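Local atomic coordinates of geobacter metallireducens SMUG1 (PDB entry 5H9I), a protein that belongs to the uracil-DNA glycosylase superfamily, as a bacterial SMUG1-type member with an alpha/beta fold, and holds xanthine in a pocket in this crystal. Residues 54-59 with 136-141; 115-120 with 223-228; 173-178 with 198-203; 187-192 with 209-214. All blocks are in the same frame, centred on the assembly; numbering follows the deposited sequence.

Contact 1. Residues 54-59 with 136-141; sequences EVLFVG and FVANYC. With XAN (xanthine), chain B.
At the edge of the central parallel sheet, strand 55-59 pairs with strand 135-139, and Phe57 is bonded twice: Phe57 N gives to Phe136 O at 2.9 Å, and Phe57 O takes from Ala138 N. Gly59 N continues the pattern to Ala138 O at 2.8 Å, and Tyr140 N then bonds Gly59 O at 2.9 Å. The Leu56 and Phe136 side chains lie side by side, with Leu56 CD1 at the ring edge, 4.0 Å from Phe136 CD2. Helix 160-181 covers Leu56 through Leu174 and Thr177; the Phe136 ring meets Tyr44. On the other face Phe57 CB meets Val137 CG2 at 4.1 Å. As in other alpha/beta folds, the pocket opens at the carboxyl ends of these strands. Asn139 bonds xanthine with both amide atoms: OD1 accepts from N1 at 2.7 Å, nearly straight at 167°, while ND2 gives to O2 at 2.6 Å. Gly59, bearing no side chain, lets Asn139 OD1 approach Gly59 C to 3.3 Å.

Contact 2. Residues 115-120 with 223-228; sequences RRLWGF and RDWAGT
Trp225 of helix 219-235 wedges its six-membered ring against Phe120 and the backbone of helix 112-125. Over the short segments the axes approach to 10.4 Å and cross at 41°, a separation that the large indole spans. Its tip is the tight part. Trp225 CZ3 lies 3.3 Å from Phe120 CD2, and the two planes are inclined at 78°, an oblique pair. Trp225 CH2 comes to 3.7 Å from Leu117 CA, and Trp225 CZ3 lies 3.5 Å from Arg116 O. With CG anti to its backbone N (chi1 165°), the Phe120 ring also meets Ala226, whose CB is 3.4 Å from Phe120 CD1 and whose CA lies over one ring face, displaced to the rim. Packing is looser at the partly exposed Arg116, where CB stays 4.3 Å from Trp225 CE3; NH1 bonds Pro214 O, while NH2 reaches Asn222 OD1, earlier on helix 219-235. No hydrogen bond joins the two segments directly. Between residues 115-120 and 223-228 the contact is therefore apolar; a polar tie between the helices comes from Arg116 to Asn222, just before residue 223, and Trp225 NE1 is satisfied by Ile212 O.

Contact 3. Residues 173-178 with 198-203; sequences ALRRTV and HEALEG
Arg175 NH1 donates to Ala200 O at 3.0 Å, the one hydrogen bond between residues 173-178 and 198-203. Helix 160-181, which leads into strand 185-189, and helix 191-201, the helical link of the following beta-alpha-beta unit, pack here against the same sheet: Leu174 rests on Leu56 and Val58, while Val178 and Leu201 both touch Val186. The Arg175 bond is well formed. It is fairly straight at the hydrogen (163°), it meets a lone pair in the carbonyl plane of Ala200, and that oxygen sits at the edge of the guanidinium, close to its plane. A bend at chi3 (-72°) swings Arg175 NE out of the line of the chain. The same oxygen is also approached by the aliphatic stem, with Arg175 CG at 3.3 Å from Ala200 O, so the side chain curls round the carbonyl as well as bonding it through NH1. Beside this polar bond the contact is apolar. Leu174 CD2 meets Ala200 CB at 3.9 Å. Arg175 and Leu201 run past each other in opposite directions, bringing Leu201 CD2 to 4.0 Å from Arg175 CG. Both methyls of Leu201 meet Val178: CG2 of Val178 lies 3.9 Å from Leu201 CD2 and 4.0 Å from Leu201 CD1.

Contact 4. Residues 187-192 with 209-214; sequences IGVGAF and GRIIHP. With XAN (xanthine), chain B.
Strands 187-189 and 209-211 run parallel, their short axes 33° apart and 4.4 Å at closest approach, and three backbone bonds tie them: Gly188 N to Gly209 O at 2.8 Å, Ile211 N to Gly188 O, and Gly190 N to Ile211 O at 3.0 Å. Among the side chains, Ile187 and Ile211 share a face, Ile187 CG2 meeting Ile211 CG2 at 3.9 Å. Ile211 CG1, set between its backbone N and carbonyl carbon (chi1 62°), meets Val189 CG2. Helix 219-235 covers this face by setting Leu233 on Ile187. The pair belongs to the beta-alpha-beta crossover of strand 185-189, helix 191-201 and strand 207-211, in which Gly190, at positive phi, occupies the N-cap position of the helix. At the end of the strand, Val189 CG1 presses on Pro214 CD at 3.6 Å, the two side chains crossing at about a right angle. Pro214 CD in turn lies 3.2 Å above one face of the His213 ring, offset toward its rim. His213 CD2 approaches Val189 O to 3.6 Å, and from this seat NE2 donates to xanthine N7 at 3.0 Å. The purine nitrogen lies at the ring edge, in the imidazole plane, though the bond is bent to 137° at the hydrogen. The second ring nitrogen, His213 ND1, is hydrogen-bonded to Ser215 N.

Overall arrangement
From the N terminus, residues 54-59 open contact 1 and 115-120 open contact 2 before 136-141 close contact 1, so these two cross, and they touch where Val137 CG2 packs on Trp118 CH2. Residues 173-178 then open contact 3 and 187-192 open contact 4; 198-203 close contact 3 and 209-214 close contact 4, a second crossing. Both lie within the long span that contact 2 finally closes at 223-228. Contacts 1 and 4 form one sheet, joined by probable hydrogen bonds such as Val58 O to Val189 N, and both touch xanthine. Contact 3 packs on contact 1 through Leu174 and Thr177. Contact 2 meets contact 4 at Ile212 and Pro214, its centre about 26 Å from that of contact 3.

Contact 1. Residues 54-59 with 136-141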
loop_
_atom_site.group_PDB
_atom_site.type_symbol
_atom_site.label_atom_id
_atom_site.label_comp_id
_atom_site.label_asym_id
_atom_site.label_seq_id
_atom_site.Cartn_x
_atom_site.Cartn_y
_atom_site.Cartn_z
ATOM N N GLU A 54 16.699 3.069 -0.868
ATOM C CA GLU A 54 17.197 3.211 0.487
ATOM C C GLU A 54 16.126 3.012 1.546
ATOM O O GLU A 54 16.388 2.500 2.688
ATOM C CB GLU A 54 17.835 4.582 0.662
ATOM C CG GLU A 54 19.065 4.788 -0.179
ATOM C CD GLU A 54 19.703 6.170 0.091
ATOM O OE1 GLU A 54 20.629 6.454 -0.729
ATOM O OE2 GLU A 54 19.259 6.946 1.046
ATOM N N VAL A 55 14.875 3.368 1.248
ATOM C CA VAL A 55 13.792 3.395 2.199
ATOM C C VAL A 55 12.542 2.889 1.560
ATOM O O VAL A 55 12.183 3.359 0.474
ATOM C CB VAL A 55 13.533 4.785 2.756
ATOM C CG1 VAL A 55 12.377 4.888 3.704
ATOM C CG2 VAL A 55 14.833 5.396 3.366
ATOM N N LEU A 56 11.828 2.005 2.239
ATOM C CA LEU A 56 10.508 1.473 1.840
ATOM C C LEU A 56 9.423 1.884 2.785
ATOM O O LEU A 56 9.554 1.536 3.970
ATOM C CB LEU A 56 10.562 -0.026 1.756
ATOM C CG LEU A 56 9.278 -0.723 1.400
ATOM C CD1 LEU A 56 8.800 -0.354 0.032
ATOM C CD2 LEU A 56 9.425 -2.229 1.481
ATOM N N PHE A 57 8.416 2.610 2.368
ATOM C CA PHE A 57 7.248 2.880 3.140
ATOM C C PHE A 57 6.266 1.755 2.917
ATOM O O PHE A 57 6.083 1.324 1.763
ATOM C CB PHE A 57 6.622 4.218 2.704
ATOM C CG PHE A 57 7.338 5.426 3.126
ATOM C CD1 PHE A 57 7.330 5.924 4.428
ATOM C CD2 PHE A 57 8.132 6.113 2.198
ATOM C CE1 PHE A 57 8.024 7.061 4.769
ATOM C CE2 PHE A 57 8.792 7.262 2.529
ATOM C CZ PHE A 57 8.745 7.719 3.845
ATOM N N VAL A 58 5.594 1.281 3.964
ATOM C CA VAL A 58 4.657 0.211 3.906
ATOM C C VAL A 58 3.354 0.620 4.574
ATOM O O VAL A 58 3.310 1.000 5.746
ATOM C CB VAL A 58 5.165 -1.061 4.610
ATOM C CG1 VAL A 58 4.217 -2.199 4.568
ATOM C CG2 VAL A 58 6.502 -1.384 4.019
ATOM N N GLY A 59 2.281 0.671 3.767
ATOM C CA GLY A 59 0.920 0.910 4.313
ATOM C C GLY A 59 0.285 -0.395 4.711
ATOM O O GLY A 59 0.865 -1.424 4.580
ATOM N N PHE A 136 10.407 4.003 -2.006
ATOM C CA PHE A 136 9.283 3.341 -2.627
ATOM C C PHE A 136 8.138 3.293 -1.644
ATOM O O PHE A 136 8.376 3.354 -0.418
ATOM C CB PHE A 136 9.648 1.976 -3.177
ATOM C CG PHE A 136 8.607 1.377 -4.105
ATOM C CD1 PHE A 136 8.329 2.010 -5.310
ATOM C CD2 PHE A 136 7.987 0.195 -3.800
ATOM C CE1 PHE A 136 7.367 1.454 -6.194
ATOM C CE2 PHE A 136 7.065 -0.353 -4.668
ATOM C CZ PHE A 136 6.709 0.302 -5.843
ATOM N N VAL A 137 6.917 3.072 -2.120
ATOM C CA VAL A 137 5.729 2.903 -1.272
ATOM C C VAL A 137 4.962 1.669 -1.681
ATOM O O VAL A 137 4.651 1.500 -2.852
ATOM C CB VAL A 137 4.766 4.181 -1.350
ATOM C CG1 VAL A 137 3.592 4.038 -0.439
ATOM C CG2 VAL A 137 5.557 5.449 -1.026
ATOM N N ALA A 138 4.667 0.809 -0.746
ATOM C CA ALA A 138 3.925 -0.409 -0.975
ATOM C C ALA A 138 2.932 -0.668 0.112
ATOM O O ALA A 138 3.029 -0.066 1.160
ATOM C CB ALA A 138 4.895 -1.583 -1.029
ATOM N N ASN A 139 1.898 -1.500 -0.159
ATOM C CA ASN A 139 1.022 -1.921 0.939
ATOM C C ASN A 139 1.417 -3.323 1.394
ATOM O O ASN A 139 1.707 -4.156 0.564
ATOM C CB ASN A 139 -0.436 -2.002 0.491
ATOM C CG ASN A 139 -1.177 -0.760 0.791
ATOM O OD1 ASN A 139 -0.862 -0.012 1.691
ATOM N ND2 ASN A 139 -2.121 -0.430 -0.144
ATOM N N TYR A 140 1.247 -3.587 2.660
ATOM C CA TYR A 140 1.423 -4.914 3.205
ATOM C C TYR A 140 0.381 -5.872 2.647
ATOM O O TYR A 140 0.733 -6.979 2.261
ATOM C CB TYR A 140 1.262 -4.787 4.704
ATOM C CG TYR A 140 1.336 -6.123 5.451
ATOM C CD1 TYR A 140 2.498 -6.793 5.524
ATOM C CD2 TYR A 140 0.168 -6.722 5.926
ATOM C CE1 TYR A 140 2.561 -8.049 6.146
ATOM C CE2 TYR A 140 0.207 -7.922 6.530
ATOM C CZ TYR A 140 1.390 -8.541 6.683
ATOM O OH TYR A 140 1.415 -9.783 7.296
ATOM N N CYS A 141 -0.885 -5.420 2.632
ATOM C CA CYS A 141 -2.010 -6.263 2.169
ATOM C C CYS A 141 -2.685 -5.553 1.041
ATOM O O CYS A 141 -3.055 -4.433 1.173
ATOM C CB CYS A 141 -2.927 -6.504 3.369
ATOM S SG CYS A 141 -4.450 -7.395 2.916
HETATM N N9 XAN B . -5.226 4.977 2.402
HETATM C C4 XAN B . -4.397 4.012 2.118
HETATM N N3 XAN B . -3.895 3.507 0.994
HETATM C C2 XAN B . -3.091 2.542 1.045
HETATM O O2 XAN B . -2.694 2.069 0.011
HETATM N N1 XAN B . -2.641 2.022 2.197
HETATM C C6 XAN B . -3.027 2.439 3.364
HETATM O O6 XAN B . -2.667 1.931 4.431
HETATM C C5 XAN B . -3.981 3.459 3.377
HETATM N N7 XAN B . -4.598 4.116 4.348
HETATM C C8 XAN B . -5.345 5.036 3.759
#

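Contact 2. Residues 115-120 with 223-228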
loop_
_atom_site.group_PDB
_atom_site.type_symbol
_atom_site.label_atom_id
_atom_site.label_comp_id
_atom_site.label_asym_id
_atom_site.label_seq_id
_atom_site.Cartn_x
_atom_site.Cartn_y
_atom_site.Cartn_z
ATOM N N ARG A 115 -3.915 11.793 -0.780
ATOM C CA ARG A 115 -3.676 13.154 -1.134
ATOM C C ARG A 115 -2.665 13.830 -0.281
ATOM O O ARG A 115 -1.765 14.502 -0.772
ATOM C CB ARG A 115 -5.019 14.002 -1.140
ATOM C CG ARG A 115 -5.019 15.192 -1.946
ATOM C CD ARG A 115 -6.428 15.818 -1.965
ATOM N NE ARG A 115 -6.687 16.366 -0.674
ATOM C CZ ARG A 115 -7.892 16.250 -0.045
ATOM N NH1 ARG A 115 -8.910 15.534 -0.590
ATOM N NH2 ARG A 115 -8.064 16.904 1.102
ATOM N N ARG A 116 -2.786 13.584 1.024
ATOM C CA ARG A 116 -1.818 14.136 1.947
ATOM C C ARG A 116 -0.415 13.499 1.733
ATOM O O ARG A 116 0.581 14.237 1.785
ATOM C CB ARG A 116 -2.259 13.869 3.390
ATOM C CG ARG A 116 -3.368 14.845 3.849
ATOM C CD ARG A 116 -3.735 14.541 5.286
ATOM N NE ARG A 116 -4.762 15.501 5.721
ATOM C CZ ARG A 116 -5.419 15.391 6.872
ATOM N NH1 ARG A 116 -5.288 14.367 7.656
ATOM N NH2 ARG A 116 -6.231 16.417 7.200
ATOM N N LEU A 117 -0.375 12.189 1.678
ATOM C CA LEU A 117 0.953 11.513 1.580
ATOM C C LEU A 117 1.666 11.861 0.320
ATOM O O LEU A 117 2.820 12.365 0.345
ATOM C CB LEU A 117 0.769 10.026 1.721
ATOM C CG LEU A 117 2.030 9.167 1.600
ATOM C CD1 LEU A 117 2.007 8.222 2.800
ATOM C CD2 LEU A 117 2.144 8.380 0.339
ATOM N N TRP A 118 1.006 11.698 -0.804
ATOM C CA TRP A 118 1.665 11.978 -2.075
ATOM C C TRP A 118 1.866 13.465 -2.293
ATOM O O TRP A 118 2.807 13.937 -2.932
ATOM C CB TRP A 118 0.978 11.342 -3.303
ATOM C CG TRP A 118 1.063 9.859 -3.341
ATOM C CD1 TRP A 118 0.041 8.952 -3.196
ATOM C CD2 TRP A 118 2.232 9.076 -3.645
ATOM N NE1 TRP A 118 0.498 7.715 -3.322
ATOM C CE2 TRP A 118 1.844 7.733 -3.625
ATOM C CE3 TRP A 118 3.543 9.387 -3.918
ATOM C CZ2 TRP A 118 2.710 6.708 -3.810
ATOM C CZ3 TRP A 118 4.420 8.373 -4.148
ATOM C CH2 TRP A 118 4.027 7.054 -4.119
ATOM N N GLY A 119 0.946 14.279 -1.693
ATOM C CA GLY A 119 1.126 15.697 -1.874
ATOM C C GLY A 119 2.371 16.202 -1.125
ATOM O O GLY A 119 3.084 17.099 -1.591
ATOM N N PHE A 120 2.622 15.628 0.030
ATOM C CA PHE A 120 3.804 15.958 0.848
ATOM C C PHE A 120 5.029 15.465 0.127
ATOM O O PHE A 120 5.988 16.141 0.035
ATOM C CB PHE A 120 3.618 15.279 2.213
ATOM C CG PHE A 120 4.833 15.170 3.127
ATOM C CD1 PHE A 120 5.445 16.239 3.585
ATOM C CD2 PHE A 120 5.200 13.949 3.615
ATOM C CE1 PHE A 120 6.503 16.120 4.498
ATOM C CE2 PHE A 120 6.214 13.798 4.516
ATOM C CZ PHE A 120 6.878 14.920 4.950
ATOM N N ARG A 223 -3.798 18.517 12.173
ATOM C CA ARG A 223 -3.082 19.756 12.455
ATOM C C ARG A 223 -1.851 19.976 11.639
ATOM O O ARG A 223 -1.660 21.032 11.035
ATOM C CB ARG A 223 -2.698 19.715 13.890
ATOM C CG ARG A 223 -1.999 21.008 14.321
ATOM C CD ARG A 223 -1.702 20.973 15.818
ATOM N NE ARG A 223 -0.778 19.902 16.140
ATOM C CZ ARG A 223 0.520 19.935 15.888
ATOM N NH1 ARG A 223 1.180 18.861 16.194
ATOM N NH2 ARG A 223 1.092 21.049 15.403
ATOM N N ASP A 224 -0.979 18.980 11.540
ATOM C CA ASP A 224 0.263 19.144 10.779
ATOM C C ASP A 224 0.850 17.742 10.524
ATOM O O ASP A 224 1.837 17.336 11.147
ATOM C CB ASP A 224 1.285 19.933 11.588
ATOM C CG ASP A 224 2.534 20.260 10.757
ATOM O OD1 ASP A 224 2.510 20.058 9.514
ATOM O OD2 ASP A 224 3.479 20.742 11.371
ATOM N N TRP A 225 0.210 17.009 9.561
ATOM C CA TRP A 225 0.726 15.662 9.265
ATOM C C TRP A 225 2.201 15.728 8.762
ATOM O O TRP A 225 3.045 15.006 9.279
ATOM C CB TRP A 225 -0.194 14.906 8.301
ATOM C CG TRP A 225 0.354 13.596 7.998
ATOM C CD1 TRP A 225 0.392 12.522 8.814
ATOM C CD2 TRP A 225 1.093 13.262 6.845
ATOM N NE1 TRP A 225 1.100 11.488 8.214
ATOM C CE2 TRP A 225 1.546 11.901 7.026
ATOM C CE3 TRP A 225 1.392 13.892 5.677
ATOM C CZ2 TRP A 225 2.260 11.251 6.056
ATOM C CZ3 TRP A 225 2.138 13.287 4.787
ATOM C CH2 TRP A 225 2.547 11.967 4.939
ATOM N N ALA A 226 2.432 16.628 7.873
ATOM C CA ALA A 226 3.728 16.675 7.202
ATOM C C ALA A 226 4.811 17.022 8.178
ATOM O O ALA A 226 5.861 16.362 8.235
ATOM C CB ALA A 226 3.648 17.704 6.052
ATOM N N GLY A 227 4.574 18.042 9.057
ATOM C CA GLY A 227 5.574 18.346 10.056
ATOM C C GLY A 227 5.854 17.310 11.068
ATOM O O GLY A 227 6.956 17.049 11.507
ATOM N N THR A 228 4.830 16.529 11.406
ATOM C CA THR A 228 4.946 15.472 12.303
ATOM C C THR A 228 5.774 14.312 11.691
ATOM O O THR A 228 6.674 13.758 12.270
ATOM C CB THR A 228 3.564 14.930 12.744
ATOM O OG1 THR A 228 2.810 16.014 13.391
ATOM C CG2 THR A 228 3.716 13.843 13.701
#

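Contact 3. Residues 173-178 with 198-203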
loop_
_atom_site.group_PDB
_atom_site.type_symbol
_atom_site.label_atom_id
_atom_site.label_comp_id
_atom_site.label_asym_id
_atom_site.label_seq_id
_atom_site.Cartn_x
_atom_site.Cartn_y
_atom_site.Cartn_z
ATOM N N ALA A 173 5.583 -11.812 0.829
ATOM C CA ALA A 173 5.727 -10.804 -0.247
ATOM C C ALA A 173 6.607 -9.661 0.270
ATOM O O ALA A 173 7.374 -9.070 -0.466
ATOM C CB ALA A 173 4.370 -10.302 -0.699
ATOM N N LEU A 174 6.427 -9.256 1.531
ATOM C CA LEU A 174 7.209 -8.186 2.069
ATOM C C LEU A 174 8.727 -8.501 2.175
ATOM O O LEU A 174 9.560 -7.734 1.832
ATOM C CB LEU A 174 6.662 -7.687 3.447
ATOM C CG LEU A 174 7.357 -6.565 4.122
ATOM C CD1 LEU A 174 7.507 -5.312 3.258
ATOM C CD2 LEU A 174 6.615 -6.280 5.477
ATOM N N ARG A 175 9.001 -9.751 2.694
ATOM C CA ARG A 175 10.350 -10.183 2.682
ATOM C C ARG A 175 10.972 -10.207 1.254
ATOM O O ARG A 175 12.088 -9.742 1.110
ATOM C CB ARG A 175 10.494 -11.572 3.327
ATOM C CG ARG A 175 10.380 -11.544 4.832
ATOM C CD ARG A 175 10.629 -12.877 5.425
ATOM N NE ARG A 175 9.596 -13.854 5.228
ATOM C CZ ARG A 175 8.561 -14.015 6.058
ATOM N NH1 ARG A 175 8.419 -13.288 7.131
ATOM N NH2 ARG A 175 7.666 -14.946 5.754
ATOM N N ARG A 176 10.222 -10.713 0.264
ATOM C CA ARG A 176 10.710 -10.705 -1.070
ATOM C C ARG A 176 10.975 -9.257 -1.574
ATOM O O ARG A 176 11.993 -9.019 -2.241
ATOM C CB ARG A 176 9.704 -11.356 -1.989
ATOM C CG ARG A 176 9.666 -12.893 -1.847
ATOM C CD ARG A 176 8.545 -13.462 -2.548
ATOM N NE ARG A 176 8.711 -14.931 -2.706
ATOM C CZ ARG A 176 7.740 -15.740 -3.052
ATOM N NH1 ARG A 176 6.479 -15.384 -3.241
ATOM N NH2 ARG A 176 8.107 -17.050 -3.174
ATOM N N THR A 177 10.084 -8.352 -1.222
ATOM C CA THR A 177 10.250 -6.946 -1.622
ATOM C C THR A 177 11.526 -6.366 -1.073
ATOM O O THR A 177 12.295 -5.617 -1.715
ATOM C CB THR A 177 8.998 -6.152 -1.220
ATOM O OG1 THR A 177 7.853 -6.707 -1.837
ATOM C CG2 THR A 177 9.200 -4.698 -1.564
ATOM N N VAL A 178 11.775 -6.677 0.209
ATOM C CA VAL A 178 12.970 -6.155 0.868
ATOM C C VAL A 178 14.250 -6.814 0.304
ATOM O O VAL A 178 15.273 -6.137 0.129
ATOM C CB VAL A 178 12.840 -6.338 2.429
ATOM C CG1 VAL A 178 14.177 -6.148 3.136
ATOM C CG2 VAL A 178 11.793 -5.360 2.910
ATOM N N HIS A 198 7.861 -5.253 11.705
ATOM C CA HIS A 198 8.748 -5.851 12.697
ATOM C C HIS A 198 8.561 -7.347 12.644
ATOM O O HIS A 198 9.605 -8.082 12.711
ATOM C CB HIS A 198 8.423 -5.312 14.092
ATOM C CG HIS A 198 8.861 -3.929 14.363
ATOM N ND1 HIS A 198 10.163 -3.557 14.450
ATOM C CD2 HIS A 198 8.147 -2.820 14.640
ATOM C CE1 HIS A 198 10.245 -2.272 14.753
ATOM N NE2 HIS A 198 9.020 -1.801 14.833
ATOM N N GLU A 199 7.373 -7.843 12.508
ATOM C CA GLU A 199 7.101 -9.312 12.540
ATOM C C GLU A 199 7.704 -10.023 11.315
ATOM O O GLU A 199 8.333 -11.067 11.409
ATOM C CB GLU A 199 5.624 -9.647 12.587
ATOM C CG GLU A 199 4.929 -9.367 13.907
ATOM C CD GLU A 199 5.148 -10.501 14.925
ATOM O OE1 GLU A 199 5.015 -11.640 14.550
ATOM O OE2 GLU A 199 5.501 -10.167 16.017
ATOM N N ALA A 200 7.525 -9.443 10.140
ATOM C CA ALA A 200 7.948 -10.066 8.925
ATOM C C ALA A 200 9.440 -10.026 8.684
ATOM O O ALA A 200 9.961 -10.910 8.015
ATOM C CB ALA A 200 7.186 -9.433 7.726
ATOM N N LEU A 201 10.102 -8.971 9.135
ATOM C CA LEU A 201 11.462 -8.646 8.774
ATOM C C LEU A 201 12.515 -8.859 9.888
ATOM O O LEU A 201 13.652 -8.510 9.688
ATOM C CB LEU A 201 11.560 -7.212 8.256
ATOM C CG LEU A 201 10.644 -6.958 7.087
ATOM C CD1 LEU A 201 10.643 -5.471 6.772
ATOM C CD2 LEU A 201 11.055 -7.757 5.891
ATOM N N GLU A 202 12.083 -9.421 11.018
ATOM C CA GLU A 202 13.088 -9.719 12.059
ATOM C C GLU A 202 14.204 -10.624 11.506
ATOM O O GLU A 202 13.966 -11.600 10.830
ATOM C CB GLU A 202 12.388 -10.328 13.207
ATOM C CG GLU A 202 13.358 -10.555 14.372
ATOM C CD GLU A 202 12.730 -11.134 15.571
ATOM O OE1 GLU A 202 11.794 -10.521 16.063
ATOM O OE2 GLU A 202 13.161 -12.264 15.927
ATOM N N GLY A 203 15.440 -10.214 11.799
ATOM C CA GLY A 203 16.634 -10.829 11.361
ATOM C C GLY A 203 17.165 -10.403 10.069
ATOM O O GLY A 203 18.280 -10.780 9.690
#

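Contact 4. Residues 187-192 with 209-214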
loop_
_atom_site.group_PDB
_atom_site.type_symbol
_atom_site.label_atom_id
_atom_site.label_comp_id
_atom_site.label_asym_id
_atom_site.label_seq_id
_atom_site.Cartn_x
_atom_site.Cartn_y
_atom_site.Cartn_z
ATOM N N ILE A 187 9.592 1.633 6.791
ATOM C CA ILE A 187 8.812 2.514 7.630
ATOM C C ILE A 187 7.351 2.117 7.472
ATOM O O ILE A 187 6.796 2.317 6.360
ATOM C CB ILE A 187 8.997 3.994 7.209
ATOM C CG1 ILE A 187 10.469 4.397 7.238
ATOM C CG2 ILE A 187 8.091 4.910 8.022
ATOM C CD1 ILE A 187 10.854 5.741 6.807
ATOM N N GLY A 188 6.717 1.679 8.549
ATOM C CA GLY A 188 5.300 1.485 8.555
ATOM C C GLY A 188 4.566 2.820 8.580
ATOM O O GLY A 188 4.898 3.681 9.416
ATOM N N VAL A 189 3.555 2.928 7.761
ATOM C CA VAL A 189 2.669 4.121 7.831
ATOM C C VAL A 189 1.491 3.670 8.702
ATOM O O VAL A 189 0.594 2.940 8.282
ATOM C CB VAL A 189 2.234 4.554 6.469
ATOM C CG1 VAL A 189 1.317 5.791 6.571
ATOM C CG2 VAL A 189 3.427 4.792 5.561
ATOM N N GLY A 190 1.581 4.115 9.951
ATOM C CA GLY A 190 0.601 3.666 11.002
ATOM C C GLY A 190 1.110 2.511 11.784
ATOM O O GLY A 190 2.068 1.806 11.424
ATOM N N ALA A 191 0.458 2.289 12.909
ATOM C CA ALA A 191 0.900 1.249 13.847
ATOM C C ALA A 191 0.741 -0.155 13.362
ATOM O O ALA A 191 1.580 -1.006 13.697
ATOM C CB ALA A 191 0.044 1.431 15.169
ATOM N N PHE A 192 -0.350 -0.460 12.662
ATOM C CA PHE A 192 -0.560 -1.827 12.171
ATOM C C PHE A 192 0.549 -2.206 11.175
ATOM O O PHE A 192 1.176 -3.262 11.282
ATOM C CB PHE A 192 -1.922 -2.074 11.566
ATOM C CG PHE A 192 -1.994 -3.310 10.728
ATOM C CD1 PHE A 192 -2.428 -4.533 11.269
ATOM C CD2 PHE A 192 -1.606 -3.246 9.317
ATOM C CE1 PHE A 192 -2.478 -5.653 10.423
ATOM C CE2 PHE A 192 -1.654 -4.264 8.482
ATOM C CZ PHE A 192 -2.116 -5.513 9.039
ATOM N N GLY A 209 10.824 1.390 11.432
ATOM C CA GLY A 209 10.258 2.500 12.139
ATOM C C GLY A 209 8.844 2.784 11.636
ATOM O O GLY A 209 8.195 1.961 10.952
ATOM N N ARG A 210 8.300 3.883 12.119
ATOM C CA ARG A 210 6.909 4.240 11.942
ATOM C C ARG A 210 6.823 5.725 11.661
ATOM O O ARG A 210 7.533 6.460 12.233
ATOM C CB ARG A 210 6.102 3.945 13.243
ATOM C CG ARG A 210 4.637 4.404 13.194
ATOM C CD ARG A 210 3.759 4.318 14.465
ATOM N NE ARG A 210 4.120 5.198 15.607
ATOM C CZ ARG A 210 3.736 6.475 15.877
ATOM N NH1 ARG A 210 4.193 7.008 16.997
ATOM N NH2 ARG A 210 2.909 7.255 15.127
ATOM N N ILE A 211 5.918 6.118 10.781
ATOM C CA ILE A 211 5.416 7.452 10.790
ATOM C C ILE A 211 3.896 7.467 11.078
ATOM O O ILE A 211 3.172 6.477 10.836
ATOM C CB ILE A 211 5.679 8.214 9.475
ATOM C CG1 ILE A 211 4.998 7.581 8.301
ATOM C CG2 ILE A 211 7.207 8.500 9.340
ATOM C CD1 ILE A 211 5.023 8.462 7.038
ATOM N N ILE A 212 3.444 8.612 11.556
ATOM C CA ILE A 212 2.001 8.805 11.777
ATOM C C ILE A 212 1.269 8.504 10.443
ATOM O O ILE A 212 1.691 8.954 9.370
ATOM C CB ILE A 212 1.771 10.239 12.288
ATOM C CG1 ILE A 212 0.346 10.493 12.547
ATOM C CG2 ILE A 212 2.443 11.240 11.418
ATOM C CD1 ILE A 212 0.205 11.839 13.353
ATOM N N HIS A 213 0.097 7.909 10.566
ATOM C CA HIS A 213 -0.750 7.713 9.402
ATOM C C HIS A 213 -1.469 9.013 9.059
ATOM O O HIS A 213 -1.874 9.767 9.949
ATOM C CB HIS A 213 -1.749 6.630 9.726
ATOM C CG HIS A 213 -2.489 6.139 8.544
ATOM N ND1 HIS A 213 -3.474 6.887 7.937
ATOM C CD2 HIS A 213 -2.360 5.001 7.830
ATOM C CE1 HIS A 213 -3.937 6.209 6.902
ATOM N NE2 HIS A 213 -3.312 5.062 6.854
ATOM N N PRO A 214 -1.616 9.314 7.784
ATOM C CA PRO A 214 -2.166 10.613 7.342
ATOM C C PRO A 214 -3.692 10.749 7.466
ATOM O O PRO A 214 -4.122 11.854 7.129
ATOM C CB PRO A 214 -1.668 10.715 5.866
ATOM C CG PRO A 214 -1.568 9.308 5.400
ATOM C CD PRO A 214 -1.009 8.592 6.602
HETATM N N9 XAN B . -5.226 4.977 2.402
HETATM C C4 XAN B . -4.397 4.012 2.118
HETATM N N3 XAN B . -3.895 3.507 0.994
HETATM C C2 XAN B . -3.091 2.542 1.045
HETATM O O2 XAN B . -2.694 2.069 0.011
HETATM N N1 XAN B . -2.641 2.022 2.197
HETATM C C6 XAN B . -3.027 2.439 3.364
HETATM O O6 XAN B . -2.667 1.931 4.431
HETATM C C5 XAN B . -3.981 3.459 3.377
HETATM N N7 XAN B . -4.598 4.116 4.348
HETATM C C8 XAN B . -5.345 5.036 3.759
#